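Local coordinates for protein polyhedrin (Orgyia pseudotsugata cypovirus 5, PDB 5A8U) that forms the crystalline occlusion bodies, or polyhedra, that shelter virus particles from the outside environment until insect larvae ingest them, at residues 22-34 with 190-204. Sequence-based numbering, arbitrary orientation.
Sequences FRSSSNSGINVTV and IGFEVYRYRVGATNE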
loop_
_atom_site.group_PDB
_atom_site.type_symbol
_atom_site.label_atom_id
_atom_site.label_comp_id
_atom_site.label_asym_id
_atom_site.label_seq_id
_atom_site.Cartn_x
_atom_site.Cartn_y
_atom_site.Cartn_z
ATOM N N PHE A 22 -27.688 -3.845 10.591
ATOM C CA PHE A 22 -26.554 -2.934 10.692
ATOM C C PHE A 22 -25.590 -3.052 9.508
ATOM O O PHE A 22 -24.894 -2.092 9.167
ATOM C CB PHE A 22 -25.804 -3.120 12.020
ATOM C CG PHE A 22 -24.572 -2.259 12.131
ATOM C CD1 PHE A 22 -24.680 -0.873 12.148
ATOM C CD2 PHE A 22 -23.307 -2.834 12.165
ATOM C CE1 PHE A 22 -23.545 -0.064 12.228
ATOM C CE2 PHE A 22 -22.161 -2.036 12.255
ATOM C CZ PHE A 22 -22.283 -0.650 12.274
ATOM N N ARG A 23 -25.545 -4.229 8.890
ATOM C CA ARG A 23 -24.736 -4.425 7.692
ATOM C C ARG A 23 -25.037 -3.363 6.631
ATOM O O ARG A 23 -24.191 -3.069 5.793
ATOM C CB ARG A 23 -24.983 -5.817 7.103
ATOM C CG ARG A 23 -26.428 -6.028 6.668
ATOM C CD ARG A 23 -26.670 -7.445 6.154
ATOM N NE ARG A 23 -26.231 -7.605 4.773
ATOM C CZ ARG A 23 -27.000 -8.060 3.787
ATOM N NH1 ARG A 23 -28.259 -8.412 4.026
ATOM N NH2 ARG A 23 -26.505 -8.168 2.559
ATOM N N SER A 24 -26.245 -2.802 6.668
ATOM C CA SER A 24 -26.651 -1.760 5.724
ATOM C C SER A 24 -26.075 -0.384 6.028
ATOM O O SER A 24 -26.165 0.506 5.180
ATOM C CB SER A 24 -28.183 -1.638 5.666
ATOM O OG SER A 24 -28.782 -2.825 5.185
ATOM N N SER A 25 -25.511 -0.202 7.226
ATOM C CA SER A 25 -24.954 1.097 7.637
ATOM C C SER A 25 -23.664 1.357 6.879
ATOM O O SER A 25 -22.853 0.450 6.733
ATOM C CB SER A 25 -24.651 1.118 9.141
ATOM O OG SER A 25 -23.985 2.325 9.517
ATOM N N SER A 26 -23.476 2.591 6.405
ATOM C CA SER A 26 -22.227 2.946 5.759
ATOM C C SER A 26 -21.058 2.830 6.725
ATOM O O SER A 26 -19.920 2.867 6.301
ATOM C CB SER A 26 -22.272 4.371 5.188
ATOM O OG SER A 26 -23.234 4.476 4.154
ATOM N N ASN A 27 -21.337 2.703 8.020
ATOM C CA ASN A 27 -20.262 2.573 9.000
ATOM C C ASN A 27 -20.034 1.150 9.525
ATOM O O ASN A 27 -19.204 0.933 10.410
ATOM C CB ASN A 27 -20.462 3.576 10.133
ATOM C CG ASN A 27 -20.276 4.995 9.656
ATOM O OD1 ASN A 27 -21.193 5.822 9.731
ATOM N ND2 ASN A 27 -19.092 5.282 9.128
ATOM N N SER A 28 -20.760 0.189 8.952
ATOM C CA SER A 28 -20.443 -1.224 9.160
ATOM C C SER A 28 -19.320 -1.617 8.213
ATOM O O SER A 28 -18.884 -0.819 7.380
ATOM C CB SER A 28 -21.666 -2.096 8.872
ATOM O OG SER A 28 -22.027 -2.021 7.501
ATOM N N GLY A 29 -18.852 -2.849 8.336
ATOM C CA GLY A 29 -17.779 -3.317 7.487
ATOM C C GLY A 29 -18.227 -4.127 6.289
ATOM O O GLY A 29 -19.197 -4.879 6.357
ATOM N N ILE A 30 -17.517 -3.954 5.178
ATOM C CA ILE A 30 -17.611 -4.857 4.040
ATOM C C ILE A 30 -16.272 -5.583 3.998
ATOM O O ILE A 30 -15.238 -4.994 4.324
ATOM C CB ILE A 30 -17.884 -4.102 2.694
ATOM C CG1 ILE A 30 -16.893 -2.958 2.469
ATOM C CG2 ILE A 30 -19.330 -3.565 2.643
ATOM C CD1 ILE A 30 -16.934 -2.381 1.025
ATOM N N ASN A 31 -16.300 -6.867 3.652
ATOM C CA ASN A 31 -15.096 -7.696 3.654
ATOM C C ASN A 31 -14.861 -8.282 2.281
ATOM O O ASN A 31 -15.789 -8.721 1.613
ATOM C CB ASN A 31 -15.212 -8.837 4.662
ATOM C CG ASN A 31 -14.924 -8.397 6.075
ATOM O OD1 ASN A 31 -13.813 -8.547 6.571
ATOM N ND2 ASN A 31 -15.936 -7.841 6.737
ATOM N N VAL A 32 -13.607 -8.284 1.868
ATOM C CA VAL A 32 -13.198 -8.967 0.657
ATOM C C VAL A 32 -12.079 -9.899 1.074
ATOM O O VAL A 32 -11.126 -9.476 1.726
ATOM C CB VAL A 32 -12.709 -7.975 -0.405
ATOM C CG1 VAL A 32 -12.238 -8.720 -1.642
ATOM C CG2 VAL A 32 -13.859 -7.018 -0.760
ATOM N N THR A 33 -12.218 -11.177 0.736
ATOM C CA THR A 33 -11.212 -12.163 1.070
ATOM C C THR A 33 -10.754 -12.858 -0.211
ATOM O O THR A 33 -11.563 -13.246 -1.069
ATOM C CB THR A 33 -11.731 -13.188 2.091
ATOM O OG1 THR A 33 -12.258 -12.485 3.222
ATOM C CG2 THR A 33 -10.594 -14.113 2.585
ATOM N N VAL A 34 -9.444 -12.941 -0.367
ATOM C CA VAL A 34 -8.875 -13.758 -1.423
ATOM C C VAL A 34 -8.256 -14.972 -0.766
ATOM O O VAL A 34 -7.420 -14.845 0.135
ATOM C CB VAL A 34 -7.793 -12.995 -2.201
ATOM C CG1 VAL A 34 -6.880 -13.965 -3.005
ATOM C CG2 VAL A 34 -8.442 -11.960 -3.082
ATOM N N ILE A 190 -3.715 -10.086 -9.592
ATOM C CA ILE A 190 -5.094 -9.597 -9.544
ATOM C C ILE A 190 -5.224 -8.192 -8.996
ATOM O O ILE A 190 -4.396 -7.743 -8.216
ATOM C CB ILE A 190 -6.020 -10.495 -8.676
ATOM C CG1 ILE A 190 -5.633 -10.424 -7.195
ATOM C CG2 ILE A 190 -6.082 -11.934 -9.224
ATOM C CD1 ILE A 190 -6.613 -11.159 -6.309
ATOM N N GLY A 191 -6.286 -7.522 -9.427
ATOM C CA GLY A 191 -6.765 -6.299 -8.811
ATOM C C GLY A 191 -8.272 -6.416 -8.644
ATOM O O GLY A 191 -8.934 -7.114 -9.410
ATOM N N PHE A 192 -8.826 -5.758 -7.636
ATOM C CA PHE A 192 -10.276 -5.793 -7.434
ATOM C C PHE A 192 -10.814 -4.464 -6.879
ATOM O O PHE A 192 -10.069 -3.674 -6.264
ATOM C CB PHE A 192 -10.662 -6.945 -6.487
ATOM C CG PHE A 192 -10.129 -6.766 -5.086
ATOM C CD1 PHE A 192 -10.820 -5.984 -4.163
ATOM C CD2 PHE A 192 -8.924 -7.344 -4.706
ATOM C CE1 PHE A 192 -10.316 -5.776 -2.875
ATOM C CE2 PHE A 192 -8.421 -7.141 -3.410
ATOM C CZ PHE A 192 -9.122 -6.357 -2.506
ATOM N N GLU A 193 -12.104 -4.226 -7.112
ATOM C CA GLU A 193 -12.817 -3.094 -6.495
ATOM C C GLU A 193 -14.181 -3.571 -6.049
ATOM O O GLU A 193 -14.886 -4.222 -6.809
ATOM C CB GLU A 193 -12.997 -1.937 -7.486
ATOM C CG GLU A 193 -11.699 -1.488 -8.145
ATOM C CD GLU A 193 -11.906 -0.462 -9.250
ATOM O OE1 GLU A 193 -13.070 -0.265 -9.685
ATOM O OE2 GLU A 193 -10.907 0.156 -9.677
ATOM N N VAL A 194 -14.543 -3.254 -4.819
ATOM C CA VAL A 194 -15.843 -3.637 -4.270
ATOM C C VAL A 194 -16.443 -2.399 -3.607
ATOM O O VAL A 194 -15.738 -1.618 -2.970
ATOM C CB VAL A 194 -15.674 -4.765 -3.245
ATOM C CG1 VAL A 194 -16.923 -4.952 -2.348
ATOM C CG2 VAL A 194 -15.267 -6.063 -3.940
ATOM N N TYR A 195 -17.743 -2.230 -3.780
ATOM C CA TYR A 195 -18.423 -1.007 -3.409
ATOM C C TYR A 195 -19.638 -1.225 -2.511
ATOM O O TYR A 195 -20.406 -2.159 -2.697
ATOM C CB TYR A 195 -18.888 -0.281 -4.688
ATOM C CG TYR A 195 -17.759 0.109 -5.616
ATOM C CD1 TYR A 195 -17.299 -0.773 -6.586
ATOM C CD2 TYR A 195 -17.162 1.364 -5.528
ATOM C CE1 TYR A 195 -16.270 -0.424 -7.441
ATOM C CE2 TYR A 195 -16.146 1.731 -6.379
ATOM C CZ TYR A 195 -15.703 0.840 -7.336
ATOM O OH TYR A 195 -14.693 1.181 -8.190
ATOM N N ARG A 196 -19.803 -0.315 -1.555
ATOM C CA ARG A 196 -20.951 -0.266 -0.663
ATOM C C ARG A 196 -22.269 -0.150 -1.416
ATOM O O ARG A 196 -22.413 0.686 -2.322
ATOM C CB ARG A 196 -20.764 0.951 0.258
ATOM C CG ARG A 196 -22.001 1.484 0.963
ATOM C CD ARG A 196 -22.444 0.596 2.091
ATOM N NE ARG A 196 -21.386 0.306 3.064
ATOM C CZ ARG A 196 -21.545 -0.557 4.059
ATOM N NH1 ARG A 196 -22.713 -1.180 4.185
ATOM N NH2 ARG A 196 -20.563 -0.806 4.914
ATOM N N TYR A 197 -23.251 -0.969 -1.028
ATOM C CA TYR A 197 -24.619 -0.734 -1.452
ATOM C C TYR A 197 -25.174 0.442 -0.656
ATOM O O TYR A 197 -25.129 0.473 0.584
ATOM C CB TYR A 197 -25.492 -1.963 -1.192
ATOM C CG TYR A 197 -26.942 -1.747 -1.545
ATOM C CD1 TYR A 197 -27.327 -1.572 -2.859
ATOM C CD2 TYR A 197 -27.922 -1.705 -0.553
ATOM C CE1 TYR A 197 -28.666 -1.367 -3.195
ATOM C CE2 TYR A 197 -29.264 -1.508 -0.870
ATOM C CZ TYR A 197 -29.623 -1.339 -2.196
ATOM O OH TYR A 197 -30.947 -1.160 -2.532
ATOM N N ARG A 198 -25.693 1.417 -1.371
ATOM C CA ARG A 198 -26.200 2.627 -0.731
ATOM C C ARG A 198 -27.710 2.562 -0.665
ATOM O O ARG A 198 -28.360 2.114 -1.615
ATOM C CB ARG A 198 -25.741 3.842 -1.523
ATOM C CG ARG A 198 -24.244 4.147 -1.351
ATOM C CD ARG A 198 -23.974 4.928 -0.059
ATOM N NE ARG A 198 -24.654 6.222 -0.105
ATOM C CZ ARG A 198 -25.740 6.540 0.599
ATOM N NH1 ARG A 198 -26.267 5.683 1.470
ATOM N NH2 ARG A 198 -26.293 7.734 0.432
ATOM N N VAL A 199 -28.277 3.014 0.450
ATOM C CA VAL A 199 -29.733 2.979 0.614
ATOM C C VAL A 199 -30.376 4.328 0.290
ATOM O O VAL A 199 -31.584 4.518 0.465
ATOM C CB VAL A 199 -30.138 2.530 2.039
ATOM C CG1 VAL A 199 -29.735 1.087 2.254
ATOM C CG2 VAL A 199 -29.494 3.424 3.099
ATOM N N GLY A 200 -29.553 5.254 -0.184
ATOM C CA GLY A 200 -30.016 6.568 -0.592
ATOM C C GLY A 200 -29.181 7.103 -1.746
ATOM O O GLY A 200 -28.238 6.438 -2.203
ATOM N N ALA A 201 -29.504 8.318 -2.192
ATOM C CA ALA A 201 -28.922 8.863 -3.419
ATOM C C ALA A 201 -27.696 9.736 -3.180
ATOM O O ALA A 201 -27.008 10.112 -4.130
ATOM C CB ALA A 201 -29.972 9.661 -4.205
ATOM N N THR A 202 -27.444 10.097 -1.927
ATOM C CA THR A 202 -26.302 10.950 -1.648
ATOM C C THR A 202 -24.988 10.202 -1.884
ATOM O O THR A 202 -24.817 9.061 -1.448
ATOM C CB THR A 202 -26.330 11.489 -0.204
ATOM O OG1 THR A 202 -27.566 12.169 0.019
ATOM C CG2 THR A 202 -25.173 12.470 0.004
ATOM N N ASN A 203 -24.068 10.846 -2.589
ATOM C CA ASN A 203 -22.809 10.199 -2.927
ATOM C C ASN A 203 -21.827 10.330 -1.774
ATOM O O ASN A 203 -21.291 11.408 -1.542
ATOM C CB ASN A 203 -22.217 10.844 -4.175
ATOM C CG ASN A 203 -20.992 10.118 -4.686
ATOM O OD1 ASN A 203 -20.378 9.328 -3.967
ATOM N ND2 ASN A 203 -20.604 10.417 -5.921
ATOM N N GLU A 204 -21.615 9.234 -1.049
ATOM C CA GLU A 204 -20.732 9.239 0.115
ATOM C C GLU A 204 -19.266 8.981 -0.237
ATOM O O GLU A 204 -18.415 8.831 0.655
ATOM C CB GLU A 204 -21.237 8.231 1.148
ATOM C CG GLU A 204 -22.545 8.690 1.759
ATOM C CD GLU A 204 -23.137 7.704 2.725
ATOM O OE1 GLU A 204 -22.590 6.590 2.878
ATOM O OE2 GLU A 204 -24.146 8.066 3.349
HETATM O O HOH W 1 -25.379 -0.732 2.856
HETATM O O HOH W 2 -25.557 1.291 2.904
HETATM O O HOH W 3 -25.371 3.472 2.932
#
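R196, just past strand 190-195, projects into the hollow of the bend at 23-30, a worked example of an arginine filling a pocket lined with backbone carbonyls. A type I beta turn from S25 to S28 shapes one wall, where S28 OG donates a hydrogen bond to S25 O. The CG of R196 lies anti to the backbone N (chi1 161°), and the chain then kinks at chi2 and chi3, which carries the guanidinium in between two walls. On one face rests I30 CG2, 3.8 Å from R196 NH2; against the opposite face press S26 CA and S25 O. R23 O meets the edge almost exactly in the guanidinium plane, taking a hydrogen bond from R196 NH1 (2.9 Å, 144° at the hydrogen). S28 O also lies near that plane, 3.0 Å from R196 NH2, but poorly angled for bonding. R196 NE is hydrogen-bonded to T51 O, outside the two segments, so bonds at NE and NH1 limit the rotation of the group. Beside this plug, S26 OG gives its proton to the syn lone pair of E204 OE1 (2.6 Å), and a water joins S26 OG to R198 NH1.

Farther along, the interlocking becomes purely apolar. V32 fits between two neighbours: CG1 settles over a face of the F192 ring as a CH-pi contact, 4.0 Å from the centroid, while CG2 slips past V194 to lie 3.6 Å from V194 CG2. V34 CG2 and I190 CD1 then meet tip to tip at 3.8 Å.

The strand segments 30-34 and 190-195 run nearly antiparallel (157°) with axes 8.6 Å apart, a face-to-face packing of sheets. Strand 30-37 lies between 109-115 and 43-50 in the six-stranded sheet; 189-195 is central in the three-stranded one.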